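Local coordinates for protein type 6 secretion amidase effector 2 (Salmonella typhi, PDB 6WIN) that is an antibacterial type VI secretion toxin that probably cleaves peptidoglycan peptide bonds as a papain-like amidase, at residues 25-30 with 72-77; 34-39 with 63-68; 39-44 with 58-63; 103-108 with 127-132. All coordinates share one frame; numbering follows the deposited sequence.

Contact 1. Residues 25-30 with 72-77; sequences ELIQHY and NHAAFF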
loop_
_atom_site.group_PDB
_atom_site.type_symbol
_atom_site.label_atom_id
_atom_site.label_comp_id
_atom_site.label_asym_id
_atom_site.label_seq_id
_atom_site.Cartn_x
_atom_site.Cartn_y
_atom_site.Cartn_z
ATOM N N GLU A 25 -5.167 0.649 9.165
ATOM C CA GLU A 25 -6.481 0.935 9.724
ATOM C C GLU A 25 -7.319 1.810 8.801
ATOM O O GLU A 25 -8.550 1.762 8.865
ATOM C CB GLU A 25 -6.336 1.598 11.088
ATOM C CG GLU A 25 -5.805 0.660 12.157
ATOM C CD GLU A 25 -5.545 1.377 13.473
ATOM O OE1 GLU A 25 -5.132 2.554 13.439
ATOM O OE2 GLU A 25 -5.752 0.770 14.541
ATOM N N LEU A 26 -6.689 2.608 7.939
ATOM C CA LEU A 26 -7.456 3.336 6.937
ATOM C C LEU A 26 -8.162 2.371 6.003
ATOM O O LEU A 26 -9.375 2.478 5.778
ATOM C CB LEU A 26 -6.552 4.276 6.140
ATOM C CG LEU A 26 -7.261 4.955 4.965
ATOM C CD1 LEU A 26 -8.320 5.951 5.473
ATOM C CD2 LEU A 26 -6.257 5.653 4.075
ATOM N N ILE A 27 -7.413 1.408 5.458
ATOM C CA ILE A 27 -8.017 0.411 4.582
ATOM C C ILE A 27 -9.132 -0.316 5.307
ATOM O O ILE A 27 -10.222 -0.518 4.762
ATOM C CB ILE A 27 -6.963 -0.589 4.077
ATOM C CG1 ILE A 27 -5.648 0.119 3.716
ATOM C CG2 ILE A 27 -7.526 -1.324 2.892
ATOM C CD1 ILE A 27 -5.791 1.107 2.586
ATOM N N GLN A 28 -8.863 -0.739 6.546
ATOM C CA GLN A 28 -9.795 -1.584 7.280
ATOM C C GLN A 28 -11.071 -0.844 7.631
ATOM O O GLN A 28 -12.121 -1.476 7.797
ATOM C CB GLN A 28 -9.134 -2.112 8.550
ATOM C CG GLN A 28 -8.032 -3.145 8.288
ATOM C CD GLN A 28 -7.225 -3.465 9.534
ATOM O OE1 GLN A 28 -7.172 -2.670 10.475
ATOM N NE2 GLN A 28 -6.587 -4.633 9.547
ATOM N N HIS A 29 -10.999 0.483 7.769
ATOM C CA HIS A 29 -12.190 1.252 8.092
ATOM C C HIS A 29 -13.209 1.176 6.963
ATOM O O HIS A 29 -14.414 1.034 7.215
ATOM C CB HIS A 29 -11.818 2.708 8.382
ATOM C CG HIS A 29 -12.984 3.554 8.788
ATOM N ND1 HIS A 29 -13.437 3.619 10.087
ATOM C CD2 HIS A 29 -13.809 4.344 8.061
ATOM C CE1 HIS A 29 -14.481 4.428 10.148
ATOM N NE2 HIS A 29 -14.728 4.880 8.931
ATOM N N TYR A 30 -12.745 1.224 5.710
ATOM C CA TYR A 30 -13.657 1.215 4.575
ATOM C C TYR A 30 -13.877 -0.160 3.953
ATOM O O TYR A 30 -14.944 -0.389 3.373
ATOM C CB TYR A 30 -13.166 2.184 3.501
ATOM C CG TYR A 30 -13.230 3.626 3.965
ATOM C CD1 TYR A 30 -14.404 4.363 3.853
ATOM C CD2 TYR A 30 -12.129 4.229 4.553
ATOM C CE1 TYR A 30 -14.464 5.677 4.296
ATOM C CE2 TYR A 30 -12.174 5.525 4.985
ATOM C CZ TYR A 30 -13.345 6.246 4.866
ATOM O OH TYR A 30 -13.377 7.543 5.309
ATOM N N ASN A 72 6.955 -0.911 6.628
ATOM C CA ASN A 72 5.731 -1.472 6.070
ATOM C C ASN A 72 4.682 -0.375 5.913
ATOM O O ASN A 72 4.641 0.588 6.683
ATOM C CB ASN A 72 5.198 -2.630 6.931
ATOM C CG ASN A 72 4.865 -2.223 8.366
ATOM O OD1 ASN A 72 3.953 -1.438 8.616
ATOM N ND2 ASN A 72 5.595 -2.787 9.315
ATOM N N HIS A 73 3.856 -0.504 4.876
ATOM C CA HIS A 73 2.885 0.537 4.561
ATOM C C HIS A 73 1.799 -0.062 3.681
ATOM O O HIS A 73 2.037 -1.018 2.945
ATOM C CB HIS A 73 3.553 1.737 3.870
ATOM C CG HIS A 73 2.684 2.959 3.778
ATOM N ND1 HIS A 73 2.210 3.623 4.890
ATOM C CD2 HIS A 73 2.203 3.632 2.707
ATOM C CE1 HIS A 73 1.460 4.641 4.507
ATOM N NE2 HIS A 73 1.445 4.675 3.186
ATOM N N ALA A 74 0.599 0.501 3.787
ATOM C CA ALA A 74 -0.536 0.107 2.965
ATOM C C ALA A 74 -1.243 1.367 2.495
ATOM O O ALA A 74 -1.153 2.415 3.142
ATOM C CB ALA A 74 -1.508 -0.809 3.729
ATOM N N ALA A 75 -1.935 1.273 1.362
ATOM C CA ALA A 75 -2.535 2.468 0.779
ATOM C C ALA A 75 -3.540 2.067 -0.292
ATOM O O ALA A 75 -3.645 0.898 -0.668
ATOM C CB ALA A 75 -1.459 3.397 0.192
ATOM N N PHE A 76 -4.288 3.061 -0.775
ATOM C CA PHE A 76 -5.123 2.909 -1.961
ATOM C C PHE A 76 -4.375 3.455 -3.171
ATOM O O PHE A 76 -3.881 4.585 -3.139
ATOM C CB PHE A 76 -6.457 3.650 -1.831
ATOM C CG PHE A 76 -7.354 3.154 -0.725
ATOM C CD1 PHE A 76 -8.107 1.991 -0.884
ATOM C CD2 PHE A 76 -7.476 3.867 0.452
ATOM C CE1 PHE A 76 -8.956 1.553 0.117
ATOM C CE2 PHE A 76 -8.323 3.435 1.463
ATOM C CZ PHE A 76 -9.060 2.264 1.292
ATOM N N PHE A 77 -4.317 2.667 -4.242
ATOM C CA PHE A 77 -3.697 3.133 -5.478
ATOM C C PHE A 77 -4.554 4.208 -6.144
ATOM O O PHE A 77 -5.779 4.082 -6.218
ATOM C CB PHE A 77 -3.505 1.960 -6.432
ATOM C CG PHE A 77 -2.981 2.348 -7.772
ATOM C CD1 PHE A 77 -1.631 2.624 -7.946
ATOM C CD2 PHE A 77 -3.829 2.415 -8.870
ATOM C CE1 PHE A 77 -1.132 2.976 -9.205
ATOM C CE2 PHE A 77 -3.345 2.760 -10.125
ATOM C CZ PHE A 77 -1.995 3.040 -10.297
#

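Contact 2. Residues 34-39 with 63-68; sequences GQASTW and GRYPNH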
loop_
_atom_site.group_PDB
_atom_site.type_symbol
_atom_site.label_atom_id
_atom_site.label_comp_id
_atom_site.label_asym_id
_atom_site.label_seq_id
_atom_site.Cartn_x
_atom_site.Cartn_y
_atom_site.Cartn_z
ATOM N N GLY A 34 -9.124 -7.507 6.379
ATOM C CA GLY A 34 -8.520 -8.357 7.380
ATOM C C GLY A 34 -7.191 -7.818 7.882
ATOM O O GLY A 34 -6.760 -6.712 7.568
ATOM N N GLN A 35 -6.551 -8.632 8.711
ATOM C CA GLN A 35 -5.277 -8.253 9.299
ATOM C C GLN A 35 -4.163 -8.460 8.287
ATOM O O GLN A 35 -4.200 -9.404 7.490
ATOM C CB GLN A 35 -5.014 -9.060 10.571
ATOM C CG GLN A 35 -6.147 -8.925 11.583
ATOM C CD GLN A 35 -5.852 -9.606 12.903
ATOM O OE1 GLN A 35 -4.840 -10.292 13.051
ATOM N NE2 GLN A 35 -6.745 -9.424 13.871
ATOM N N ALA A 36 -3.180 -7.551 8.312
ATOM C CA ALA A 36 -2.141 -7.540 7.286
ATOM C C ALA A 36 -1.300 -8.811 7.307
ATOM O O ALA A 36 -0.701 -9.174 6.288
ATOM C CB ALA A 36 -1.252 -6.317 7.469
ATOM N N SER A 37 -1.246 -9.494 8.454
ATOM C CA SER A 37 -0.544 -10.766 8.578
ATOM C C SER A 37 -1.126 -11.853 7.686
ATOM O O SER A 37 -0.449 -12.861 7.442
ATOM C CB SER A 37 -0.583 -11.234 10.034
ATOM O OG SER A 37 -1.916 -11.246 10.512
ATOM N N THR A 38 -2.364 -11.690 7.209
ATOM C CA THR A 38 -2.998 -12.695 6.358
ATOM C C THR A 38 -2.829 -12.414 4.870
ATOM O O THR A 38 -3.208 -13.261 4.055
ATOM C CB THR A 38 -4.498 -12.800 6.675
ATOM O OG1 THR A 38 -5.161 -11.593 6.261
ATOM C CG2 THR A 38 -4.716 -13.008 8.178
ATOM N N TRP A 39 -2.284 -11.257 4.500
ATOM C CA TRP A 39 -2.245 -10.855 3.101
ATOM C C TRP A 39 -1.228 -11.689 2.321
ATOM O O TRP A 39 -0.205 -12.126 2.858
ATOM C CB TRP A 39 -1.901 -9.365 2.977
ATOM C CG TRP A 39 -2.946 -8.431 3.553
ATOM C CD1 TRP A 39 -4.198 -8.768 3.983
ATOM C CD2 TRP A 39 -2.815 -7.020 3.770
ATOM N NE1 TRP A 39 -4.856 -7.653 4.450
ATOM C CE2 TRP A 39 -4.025 -6.569 4.336
ATOM C CE3 TRP A 39 -1.781 -6.095 3.554
ATOM C CZ2 TRP A 39 -4.241 -5.227 4.676
ATOM C CZ3 TRP A 39 -1.992 -4.772 3.891
ATOM C CH2 TRP A 39 -3.215 -4.348 4.448
ATOM N N GLY A 63 6.648 -12.503 -0.248
ATOM C CA GLY A 63 5.287 -12.973 -0.348
ATOM C C GLY A 63 4.341 -12.463 0.718
ATOM O O GLY A 63 3.144 -12.779 0.651
ATOM N N ARG A 64 4.831 -11.713 1.710
ATOM C CA ARG A 64 4.017 -11.363 2.869
ATOM C C ARG A 64 4.211 -9.907 3.276
ATOM O O ARG A 64 5.226 -9.280 2.963
ATOM C CB ARG A 64 4.328 -12.257 4.073
ATOM C CG ARG A 64 4.611 -13.704 3.717
ATOM C CD ARG A 64 3.331 -14.427 3.388
ATOM N NE ARG A 64 2.337 -14.252 4.436
ATOM C CZ ARG A 64 2.403 -14.838 5.628
ATOM N NH1 ARG A 64 1.454 -14.615 6.530
ATOM N NH2 ARG A 64 3.418 -15.653 5.919
ATOM N N TYR A 65 3.220 -9.381 3.990
ATOM C CA TYR A 65 3.340 -8.045 4.567
ATOM C C TYR A 65 4.388 -8.079 5.671
ATOM O O TYR A 65 4.313 -8.932 6.562
ATOM C CB TYR A 65 1.989 -7.583 5.122
ATOM C CG TYR A 65 1.950 -6.146 5.578
ATOM C CD1 TYR A 65 1.768 -5.118 4.662
ATOM C CD2 TYR A 65 2.090 -5.814 6.917
ATOM C CE1 TYR A 65 1.719 -3.803 5.070
ATOM C CE2 TYR A 65 2.047 -4.488 7.336
ATOM C CZ TYR A 65 1.858 -3.494 6.404
ATOM O OH TYR A 65 1.815 -2.169 6.790
ATOM N N PRO A 66 5.382 -7.206 5.643
ATOM C CA PRO A 66 6.427 -7.242 6.686
ATOM C C PRO A 66 6.058 -6.452 7.945
ATOM O O PRO A 66 6.450 -5.305 8.150
ATOM C CB PRO A 66 7.635 -6.635 5.967
ATOM C CG PRO A 66 7.042 -5.659 5.001
ATOM C CD PRO A 66 5.665 -6.183 4.616
ATOM N N ASN A 67 5.284 -7.097 8.825
ATOM C CA ASN A 67 4.903 -6.469 10.091
ATOM C C ASN A 67 6.123 -6.106 10.925
ATOM O O ASN A 67 6.087 -5.147 11.705
ATOM C CB ASN A 67 3.990 -7.401 10.890
ATOM C CG ASN A 67 2.748 -7.816 10.118
ATOM O OD1 ASN A 67 2.721 -8.876 9.480
ATOM N ND2 ASN A 67 1.705 -6.989 10.186
ATOM N N HIS A 68 7.203 -6.856 10.765
ATOM C CA HIS A 68 8.439 -6.713 11.515
ATOM C C HIS A 68 9.297 -5.542 11.053
ATOM O O HIS A 68 10.356 -5.308 11.635
ATOM C CB HIS A 68 9.241 -8.004 11.383
ATOM C CG HIS A 68 9.333 -8.506 9.972
ATOM N ND1 HIS A 68 8.309 -9.200 9.359
ATOM C CD2 HIS A 68 10.322 -8.406 9.051
ATOM C CE1 HIS A 68 8.667 -9.510 8.125
ATOM N NE2 HIS A 68 9.884 -9.040 7.913
HETATM O O HOH W 1 1.130 -10.880 4.958
#

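Contact 3. Residues 39-44 with 58-63; sequences WQQGAA and ATFVNG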
loop_
_atom_site.group_PDB
_atom_site.type_symbol
_atom_site.label_atom_id
_atom_site.label_comp_id
_atom_site.label_asym_id
_atom_site.label_seq_id
_atom_site.Cartn_x
_atom_site.Cartn_y
_atom_site.Cartn_z
ATOM N N TRP A 39 -2.284 -11.257 4.500
ATOM C CA TRP A 39 -2.245 -10.855 3.101
ATOM C C TRP A 39 -1.228 -11.689 2.321
ATOM O O TRP A 39 -0.205 -12.126 2.858
ATOM C CB TRP A 39 -1.901 -9.365 2.977
ATOM C CG TRP A 39 -2.946 -8.431 3.553
ATOM C CD1 TRP A 39 -4.198 -8.768 3.983
ATOM C CD2 TRP A 39 -2.815 -7.020 3.770
ATOM N NE1 TRP A 39 -4.856 -7.653 4.450
ATOM C CE2 TRP A 39 -4.025 -6.569 4.336
ATOM C CE3 TRP A 39 -1.781 -6.095 3.554
ATOM C CZ2 TRP A 39 -4.241 -5.227 4.676
ATOM C CZ3 TRP A 39 -1.992 -4.772 3.891
ATOM C CH2 TRP A 39 -3.215 -4.348 4.448
ATOM N N GLN A 40 -1.531 -11.910 1.043
ATOM C CA GLN A 40 -0.613 -12.518 0.088
ATOM C C GLN A 40 -0.201 -11.483 -0.951
ATOM O O GLN A 40 -1.030 -10.703 -1.434
ATOM C CB GLN A 40 -1.248 -13.727 -0.611
ATOM C CG GLN A 40 -0.291 -14.496 -1.511
ATOM C CD GLN A 40 0.367 -15.669 -0.805
ATOM O OE1 GLN A 40 -0.252 -16.727 -0.618
ATOM N NE2 GLN A 40 1.628 -15.492 -0.408
ATOM N N GLN A 41 1.085 -11.486 -1.290
ATOM C CA GLN A 41 1.621 -10.573 -2.292
ATOM C C GLN A 41 1.010 -10.824 -3.672
ATOM O O GLN A 41 1.142 -11.915 -4.232
ATOM C CB GLN A 41 3.140 -10.742 -2.344
ATOM C CG GLN A 41 3.821 -9.901 -3.389
ATOM C CD GLN A 41 5.317 -9.899 -3.234
ATOM O OE1 GLN A 41 5.875 -10.542 -2.332
ATOM N NE2 GLN A 41 5.985 -9.177 -4.108
ATOM N N GLY A 42 0.368 -9.805 -4.239
ATOM C CA GLY A 42 -0.174 -9.881 -5.583
ATOM C C GLY A 42 0.745 -9.276 -6.632
ATOM O O GLY A 42 1.970 -9.212 -6.469
ATOM N N ALA A 43 0.143 -8.856 -7.746
ATOM C CA ALA A 43 0.904 -8.299 -8.857
ATOM C C ALA A 43 1.582 -6.990 -8.456
ATOM O O ALA A 43 1.081 -6.247 -7.604
ATOM C CB ALA A 43 -0.019 -8.057 -10.055
ATOM N N ALA A 44 2.729 -6.704 -9.085
ATOM C CA ALA A 44 3.424 -5.443 -8.845
ATOM C C ALA A 44 2.550 -4.271 -9.268
ATOM O O ALA A 44 1.779 -4.357 -10.224
ATOM C CB ALA A 44 4.759 -5.388 -9.606
ATOM N N ALA A 58 0.081 -2.560 -0.999
ATOM C CA ALA A 58 0.892 -2.583 0.213
ATOM C C ALA A 58 2.330 -2.949 -0.129
ATOM O O ALA A 58 2.613 -3.506 -1.187
ATOM C CB ALA A 58 0.340 -3.579 1.237
ATOM N N THR A 59 3.231 -2.634 0.798
ATOM C CA THR A 59 4.598 -3.141 0.752
ATOM C C THR A 59 4.610 -4.637 1.058
ATOM O O THR A 59 4.037 -5.074 2.059
ATOM C CB THR A 59 5.460 -2.416 1.783
ATOM O OG1 THR A 59 4.894 -2.636 3.086
ATOM C CG2 THR A 59 5.523 -0.904 1.504
ATOM N N PHE A 60 5.286 -5.422 0.220
ATOM C CA PHE A 60 5.384 -6.866 0.417
ATOM C C PHE A 60 6.825 -7.335 0.302
ATOM O O PHE A 60 7.569 -6.881 -0.571
ATOM C CB PHE A 60 4.551 -7.647 -0.604
ATOM C CG PHE A 60 3.094 -7.723 -0.274
ATOM C CD1 PHE A 60 2.597 -8.758 0.511
ATOM C CD2 PHE A 60 2.211 -6.780 -0.772
ATOM C CE1 PHE A 60 1.259 -8.845 0.800
ATOM C CE2 PHE A 60 0.870 -6.860 -0.484
ATOM C CZ PHE A 60 0.392 -7.904 0.306
ATOM N N VAL A 61 7.193 -8.277 1.163
ATOM C CA VAL A 61 8.522 -8.871 1.185
ATOM C C VAL A 61 8.357 -10.380 1.282
ATOM O O VAL A 61 7.687 -10.872 2.198
ATOM C CB VAL A 61 9.362 -8.353 2.365
ATOM C CG1 VAL A 61 10.552 -9.258 2.602
ATOM C CG2 VAL A 61 9.777 -6.892 2.149
ATOM N N ASN A 62 8.972 -11.109 0.348
ATOM C CA ASN A 62 8.989 -12.574 0.371
ATOM C C ASN A 62 7.572 -13.125 0.484
ATOM O O ASN A 62 7.305 -14.062 1.238
ATOM C CB ASN A 62 9.867 -13.110 1.507
ATOM C CG ASN A 62 11.331 -12.678 1.382
ATOM O OD1 ASN A 62 11.867 -12.555 0.279
ATOM N ND2 ASN A 62 11.983 -12.454 2.524
ATOM N N GLY A 63 6.648 -12.503 -0.248
ATOM C CA GLY A 63 5.287 -12.973 -0.348
ATOM C C GLY A 63 4.341 -12.463 0.718
ATOM O O GLY A 63 3.144 -12.779 0.651
HETATM O O HOH W 2 8.601 -8.084 -2.819
#

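Contact 4. Residues 103-108 with 127-132; sequences RYIRKL and EAYFIV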
loop_
_atom_site.group_PDB
_atom_site.type_symbol
_atom_site.label_atom_id
_atom_site.label_comp_id
_atom_site.label_asym_id
_atom_site.label_seq_id
_atom_site.Cartn_x
_atom_site.Cartn_y
_atom_site.Cartn_z
ATOM N N ARG A 103 -0.233 11.262 -1.861
ATOM C CA ARG A 103 1.191 11.543 -1.943
ATOM C C ARG A 103 1.809 10.728 -3.075
ATOM O O ARG A 103 1.266 9.709 -3.514
ATOM C CB ARG A 103 1.910 11.268 -0.614
ATOM C CG ARG A 103 2.038 9.786 -0.245
ATOM C CD ARG A 103 2.882 9.624 1.016
ATOM N NE ARG A 103 2.994 8.226 1.426
ATOM C CZ ARG A 103 4.127 7.532 1.445
ATOM N NH1 ARG A 103 5.267 8.101 1.076
ATOM N NH2 ARG A 103 4.118 6.261 1.844
ATOM N N TYR A 104 2.960 11.209 -3.543
ATOM C CA TYR A 104 3.682 10.648 -4.675
ATOM C C TYR A 104 4.801 9.774 -4.138
ATOM O O TYR A 104 5.649 10.253 -3.374
ATOM C CB TYR A 104 4.262 11.764 -5.535
ATOM C CG TYR A 104 4.848 11.382 -6.885
ATOM C CD1 TYR A 104 4.073 10.763 -7.844
ATOM C CD2 TYR A 104 6.152 11.733 -7.219
ATOM C CE1 TYR A 104 4.584 10.451 -9.084
ATOM C CE2 TYR A 104 6.678 11.435 -8.468
ATOM C CZ TYR A 104 5.885 10.799 -9.391
ATOM O OH TYR A 104 6.370 10.496 -10.625
ATOM N N ILE A 105 4.793 8.501 -4.530
ATOM C CA ILE A 105 5.822 7.540 -4.162
ATOM C C ILE A 105 6.640 7.262 -5.416
ATOM O O ILE A 105 6.107 6.751 -6.408
ATOM C CB ILE A 105 5.208 6.256 -3.585
ATOM C CG1 ILE A 105 4.264 6.600 -2.426
ATOM C CG2 ILE A 105 6.296 5.275 -3.157
ATOM C CD1 ILE A 105 3.777 5.378 -1.632
ATOM N N ARG A 106 7.919 7.627 -5.383
ATOM C CA ARG A 106 8.772 7.547 -6.558
ATOM C C ARG A 106 9.385 6.165 -6.750
ATOM O O ARG A 106 9.650 5.431 -5.795
ATOM C CB ARG A 106 9.898 8.568 -6.470
ATOM C CG ARG A 106 9.443 9.932 -6.022
ATOM C CD ARG A 106 10.238 10.989 -6.709
ATOM N NE ARG A 106 11.674 10.685 -6.760
ATOM C CZ ARG A 106 12.460 10.561 -5.693
ATOM N NH1 ARG A 106 13.751 10.288 -5.853
ATOM N NH2 ARG A 106 11.959 10.718 -4.469
ATOM N N LYS A 107 9.614 5.827 -8.013
ATOM C CA LYS A 107 10.581 4.800 -8.356
ATOM C C LYS A 107 11.974 5.377 -8.139
ATOM O O LYS A 107 12.337 6.393 -8.742
ATOM C CB LYS A 107 10.388 4.343 -9.799
ATOM C CG LYS A 107 11.202 3.095 -10.166
ATOM C CD LYS A 107 12.287 3.433 -11.168
ATOM C CE LYS A 107 13.107 2.192 -11.542
ATOM N NZ LYS A 107 13.976 1.735 -10.402
ATOM N N LEU A 108 12.719 4.777 -7.226
ATOM C CA LEU A 108 14.029 5.271 -6.841
ATOM C C LEU A 108 15.097 4.739 -7.794
ATOM O O LEU A 108 14.933 3.693 -8.424
ATOM C CB LEU A 108 14.337 4.849 -5.402
ATOM C CG LEU A 108 13.221 5.192 -4.417
ATOM C CD1 LEU A 108 13.577 4.741 -3.011
ATOM C CD2 LEU A 108 12.957 6.692 -4.461
ATOM N N GLU A 127 8.576 0.542 -6.057
ATOM C CA GLU A 127 8.746 -0.849 -6.467
ATOM C C GLU A 127 8.416 -1.843 -5.358
ATOM O O GLU A 127 8.282 -3.040 -5.639
ATOM C CB GLU A 127 10.184 -1.072 -6.962
ATOM C CG GLU A 127 10.514 -0.311 -8.254
ATOM C CD GLU A 127 11.877 -0.675 -8.820
ATOM O OE1 GLU A 127 12.813 0.129 -8.657
ATOM O OE2 GLU A 127 12.009 -1.766 -9.417
ATOM N N ALA A 128 8.264 -1.376 -4.116
ATOM C CA ALA A 128 7.915 -2.256 -3.010
ATOM C C ALA A 128 6.422 -2.563 -2.934
ATOM O O ALA A 128 6.015 -3.389 -2.108
ATOM C CB ALA A 128 8.374 -1.637 -1.687
ATOM N N TYR A 129 5.602 -1.958 -3.783
ATOM C CA TYR A 129 4.157 -2.028 -3.631
ATOM C C TYR A 129 3.555 -3.072 -4.557
ATOM O O TYR A 129 3.852 -3.107 -5.756
ATOM C CB TYR A 129 3.518 -0.662 -3.875
ATOM C CG TYR A 129 3.734 0.229 -2.685
ATOM C CD1 TYR A 129 4.903 0.993 -2.559
ATOM C CD2 TYR A 129 2.798 0.274 -1.659
ATOM C CE1 TYR A 129 5.118 1.784 -1.446
ATOM C CE2 TYR A 129 2.992 1.063 -0.547
ATOM C CZ TYR A 129 4.151 1.820 -0.443
ATOM O OH TYR A 129 4.328 2.586 0.680
ATOM N N PHE A 130 2.690 -3.906 -3.991
ATOM C CA PHE A 130 2.029 -4.970 -4.719
ATOM C C PHE A 130 0.560 -4.977 -4.324
ATOM O O PHE A 130 0.201 -4.553 -3.227
ATOM C CB PHE A 130 2.678 -6.340 -4.420
ATOM C CG PHE A 130 4.103 -6.458 -4.914
ATOM C CD1 PHE A 130 4.393 -7.184 -6.056
ATOM C CD2 PHE A 130 5.148 -5.846 -4.238
ATOM C CE1 PHE A 130 5.706 -7.281 -6.528
ATOM C CE2 PHE A 130 6.458 -5.949 -4.696
ATOM C CZ PHE A 130 6.732 -6.661 -5.839
ATOM N N ILE A 131 -0.283 -5.467 -5.232
ATOM C CA ILE A 131 -1.697 -5.614 -4.926
ATOM C C ILE A 131 -1.882 -6.597 -3.778
ATOM O O ILE A 131 -1.238 -7.658 -3.726
ATOM C CB ILE A 131 -2.454 -6.055 -6.188
ATOM C CG1 ILE A 131 -2.318 -4.989 -7.283
ATOM C CG2 ILE A 131 -3.910 -6.317 -5.869
ATOM C CD1 ILE A 131 -3.047 -5.316 -8.578
ATOM N N VAL A 132 -2.764 -6.240 -2.842
ATOM C CA VAL A 132 -3.069 -7.091 -1.694
ATOM C C VAL A 132 -3.980 -8.219 -2.163
ATOM O O VAL A 132 -5.066 -7.961 -2.677
ATOM C CB VAL A 132 -3.741 -6.286 -0.569
ATOM C CG1 VAL A 132 -4.355 -7.236 0.446
ATOM C CG2 VAL A 132 -2.744 -5.359 0.107
HETATM O O HOH W 3 12.197 2.139 -6.659
#

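Contact 1. Residues 25-30 with 72-77
Helix 25-30 passes strand 74-77 with the two axes 8.1 Å apart at closest and their directions 59° from each other, and Ile27 and Ala75 bring their CA atoms nearest, 7.0 Å apart. The contact is wholly apolar. Ile27 and Phe76 reach toward each other tip to tip: CD1 of Ile27 sits over one face of the Phe76 ring, 3.7 Å from its centroid, in a CH-pi contact displaced slightly toward CE2 and CZ. Leu26 CG, anti to its backbone N (chi1 173°), lies at the edge of the same ring and near its plane, 4.0 Å from Phe76 CE2. Nearer the start of the strand, Ile27 CG1 rests against Ala74 CB at 4.2 Å. Val56 adds a further apolar surface to both Ile27 and Phe76. Cys23 at the start of this helix touches His73, just ahead of the strand, and His73 NE2 bonds Asp89 OD2, consistent with the helix-on-sheet active-site core of papain-like cysteine amidases.

Contact 2. Residues 34-39 with 63-68
Ala36, in a short 3-10 turn, and Tyr65 bring together two loops of what is probably a papain-like amidase fold, one leading from helix 23-30 into strand 40-44, the other from strand 56-59 toward strand 74-81. The apolar part centres on the Tyr65 ring. Ala36 CB lies over one face, 3.8 Å from the ring centroid and closest to Tyr65 CD2 (3.4 Å), a CH-pi contact. Toward the same face comes the six-membered ring of Trp39, edge first, in a T-shaped pair with planes at 77°; its CE3 is 3.8 Å from Tyr65 CD1. The indole is held in turn by Trp39 NE1, bonded to Val33 O, and by Ala36 CA over its own face. Tyr65 CG stands anti to the backbone N (chi1 -172°); the ring also touches Val24 and Ala58.

The polar links are one water and one direct hydrogen bond. The water donates to Ala36 O and Trp39 O and accepts from Tyr65 N, tying three backbone groups. The Arg64 chain bends at CD and NE, and its NH1 donates to Ser37 O at 2.7 Å, nearly in line with that carbonyl and close to the guanidinium plane, though bent at the hydrogen (132°).

Contact 3. Residues 39-44 with 58-63
Gln41 binds both backbone polar groups of Gly63, in the loop beyond strand 56-59, which strand 129-133 separates from strand 40-44 in the sheet. Its backbone N donates to Gly63 O at 3.1 Å, standing well above the carbonyl plane, while its side-chain OE1 accepts from Gly63 N at 3.0 Å. With CG anti to the backbone N (chi1 177°) and the rest of the chain extended, the amide reaches the glycine past Phe60. Gly63 O takes a second, longer bond of 3.3 Å from Gln40 NE2, which approaches the opposite face of the carbonyl; Gln40 OE1 is bonded to His139 of the C-terminal histidine tag. The remaining amide nitrogen, Gln41 NE2, donates to a water that in turn donates to Phe60 O.

Gln41 CA lies over one face of the Phe60 ring, 3.6 Å from its centroid, and Trp39 CB is at the ring's edge, 3.8 Å from Phe60 CZ. Trp39 CZ3 packs on Ala58 CB. Side-chain as well as backbone bonds from two neighbouring glutamines thus hold the loop to strand 40-44.

Contact 4. Residues 103-108 with 127-132
Strands 103-106 and 129-132 are not paired with each other; their segments come closest where Lys107 and Glu127 bring their CA atoms to 6.2 Å, beyond the end of the first strand and ahead of the second. There a salt bridge closes the gap: Lys107 NZ lies 2.6 Å from Glu127 OE1, meeting it from above the carboxylate plane. The lysine chain, bent at CD (chi2 -112°) and again at its end, folds back so that NZ also donates to Leu108 O at 2.9 Å. A water accepts from Leu108 N and donates to Glu127 OE1, giving that oxygen two partners, while OE2 is bonded to Ser112 OG.

Deeper in, Ile105 and Tyr129 cross at about a right angle, Ile105 CD1 touching the phenol end at CZ, 3.8 Å away, and at OH. Ile105 CD1 also lies over one face of the Arg103 guanidinium, toward its rim. Arg103 NH2 and Tyr129 OH both bond Ser123 O, and Arg103 NE forms a salt bridge with Asp89. Strands 56-59, 74-81 and 84-89 lie between 129-133 and the outermost strand 101-106 in the antiparallel sheet, and the meeting of Ile105 and Tyr129 across them is consistent with a strongly curved sheet.

From the N terminus, helix 23-30 opens contact 1, which closes only when the chain returns in strand 74-81. Within that excursion lies contact 2, joining 34-39 to 63-68, and within contact 2 lies contact 3, joining 39-44 to 58-63; these two share Trp39 and Gly63. These three closures gather helix 23-30 and the loops around strands 40-44, 56-59 and 74-81 of the sheet. Contact 4 follows in series, joining strand 101-106 and the residues just after it to strand 129-133 and those just before. The last strand runs between 40-44 and 56-59, where Phe130 N bonds Ala58 O and Ile131 N bonds Ala43 O. His73 CD2 lies against both Tyr129 OH and Arg103 NH2, where contacts 1 and 4 adjoin.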